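PDB 1Y89: devB protein from Vibrio cholerae O1 biovar eltor str. N16961, which is probably a 6-phosphogluconolactonase, hydrolysing 6-phosphogluconolactone in the oxidative pentose phosphate pathway. Local coordinates for residues D20-A23 with Y24-Q27. Sequence-based numbering, arbitrary orientation.
Sequences DMLA and YSQQ. With PE5 (3,6,9,12,15,18,21,24-octaoxahexacosan-1-ol), chain F.
Asp20 and Tyr24 meet in the last turn of helix 10-25, a local helix-end contact in which the alpha-helical ladder gives way to a tighter turn beside the central mixed sheet. Tyr24 N donates to Asp20 O at 2.8 Å in an almost straight bond (174°), and Ser25 N to Met21 O at 3.1 Å continues the i to i+4 pattern. An i to i+3 step follows, Gln26 N reaching Ala23 O at 3.1 Å from well above the carbonyl plane. Ser25 OG, with chi1 at 79°, is turned back up the helix and gives its proton to Leu22 O at 2.7 Å; the hydroxyl oxygen in turn accepts from the backbone N of Gln58. On the outer side the extended Gln26 side chain lies aslant Leu22, Gln26 NE2 standing 3.6 Å from Leu22 CD1. A bound polyether fragment passes over one face of the Tyr24 ring, with O2 3.7 Å above the plane and displaced toward the rim, while PE5 C4 lies 3.7 Å from Asp20 CG. Arg186 joins the two polar ends, salt-bridged to Asp20 OD2 and hydrogen-bonded to Tyr24 OH, which ties the helix end to strand 186-191. A serine hydroxyl thus serves as donor to the Leu22 carbonyl at the C-terminal end of the helix, and the shared arginine probably favours a charged carboxylate.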
loop_
_atom_site.group_PDB
_atom_site.type_symbol
_atom_site.label_atom_id
_atom_site.label_comp_id
_atom_site.label_asym_id
_atom_site.label_seq_id
_atom_site.Cartn_x
_atom_site.Cartn_y
_atom_site.Cartn_z
ATOM N N ASP A 20 -0.290 -0.975 -12.117
ATOM C CA ASP A 20 -1.683 -1.212 -11.706
ATOM C C ASP A 20 -2.611 -1.095 -12.921
ATOM O O ASP A 20 -3.511 -1.910 -13.085
ATOM C CB ASP A 20 -2.105 -0.194 -10.631
ATOM C CG ASP A 20 -1.641 -0.579 -9.243
ATOM O OD1 ASP A 20 -0.987 -1.628 -9.089
ATOM O OD2 ASP A 20 -1.919 0.171 -8.292
HETATM N N MSE A 21 -2.373 -0.089 -13.766
HETATM C CA MSE A 21 -3.171 0.106 -14.986
HETATM C C MSE A 21 -3.132 -1.164 -15.859
HETATM O O MSE A 21 -4.156 -1.627 -16.362
HETATM C CB MSE A 21 -2.635 1.322 -15.756
HETATM C CG MSE A 21 -3.570 1.910 -16.760
HETATM SE SE MSE A 21 -4.953 2.939 -15.778
HETATM C CE MSE A 21 -4.077 4.512 -15.437
ATOM N N LEU A 22 -1.933 -1.695 -16.059
ATOM C CA LEU A 22 -1.762 -2.978 -16.749
ATOM C C LEU A 22 -2.600 -4.101 -16.099
ATOM O O LEU A 22 -3.372 -4.807 -16.786
ATOM C CB LEU A 22 -0.268 -3.370 -16.763
ATOM C CG LEU A 22 0.119 -4.685 -17.466
ATOM C CD1 LEU A 22 -0.426 -4.722 -18.881
ATOM C CD2 LEU A 22 1.640 -4.888 -17.491
ATOM N N ALA A 23 -2.442 -4.286 -14.787
ATOM C CA ALA A 23 -3.152 -5.373 -14.095
ATOM C C ALA A 23 -4.674 -5.202 -14.183
ATOM O O ALA A 23 -5.410 -6.164 -14.437
ATOM C CB ALA A 23 -2.715 -5.437 -12.597
ATOM N N TYR A 24 -5.146 -3.973 -13.989
ATOM C CA TYR A 24 -6.574 -3.695 -14.168
ATOM C C TYR A 24 -7.046 -4.138 -15.553
ATOM O O TYR A 24 -8.105 -4.751 -15.666
ATOM C CB TYR A 24 -6.867 -2.198 -14.015
ATOM C CG TYR A 24 -7.051 -1.726 -12.583
ATOM C CD1 TYR A 24 -8.072 -2.269 -11.767
ATOM C CD2 TYR A 24 -6.256 -0.681 -12.060
ATOM C CE1 TYR A 24 -8.271 -1.795 -10.449
ATOM C CE2 TYR A 24 -6.448 -0.214 -10.742
ATOM C CZ TYR A 24 -7.449 -0.776 -9.949
ATOM O OH TYR A 24 -7.651 -0.307 -8.661
ATOM N N SER A 25 -6.250 -3.846 -16.593
ATOM C CA SER A 25 -6.664 -4.148 -17.987
ATOM C C SER A 25 -6.753 -5.646 -18.305
ATOM O O SER A 25 -7.348 -6.041 -19.294
ATOM C CB SER A 25 -5.710 -3.486 -18.991
ATOM O OG SER A 25 -4.489 -4.214 -19.138
ATOM N N GLN A 26 -6.147 -6.470 -17.467
ATOM C CA GLN A 26 -6.027 -7.909 -17.726
ATOM C C GLN A 26 -7.168 -8.726 -17.078
ATOM O O GLN A 26 -7.134 -9.943 -17.068
ATOM C CB GLN A 26 -4.643 -8.398 -17.251
ATOM C CG GLN A 26 -3.481 -7.865 -18.085
ATOM C CD GLN A 26 -2.128 -8.120 -17.441
ATOM O OE1 GLN A 26 -2.004 -8.171 -16.202
ATOM N NE2 GLN A 26 -1.097 -8.247 -18.273
ATOM N N GLN A 27 -8.203 -8.056 -16.584
ATOM C CA GLN A 27 -9.348 -8.766 -15.956
ATOM C C GLN A 27 -10.510 -9.076 -16.903
ATOM O O GLN A 27 -11.563 -9.566 -16.475
ATOM C CB GLN A 27 -9.878 -7.968 -14.778
ATOM C CG GLN A 27 -8.850 -7.527 -13.755
ATOM C CD GLN A 27 -9.541 -6.664 -12.655
ATOM O OE1 GLN A 27 -9.665 -5.426 -12.778
ATOM N NE2 GLN A 27 -10.079 -7.337 -11.624
HETATM O O1 PE5 F . -5.883 -7.828 -10.271
HETATM C C1 PE5 F . -6.499 -6.548 -10.071
HETATM C C2 PE5 F . -5.622 -5.442 -10.645
HETATM O O2 PE5 F . -5.616 -4.306 -9.780
HETATM C C3 PE5 F . -4.340 -3.727 -9.562
HETATM C C4 PE5 F . -4.498 -2.718 -8.451
HETATM O O3 PE5 F . -4.174 -3.308 -7.198
#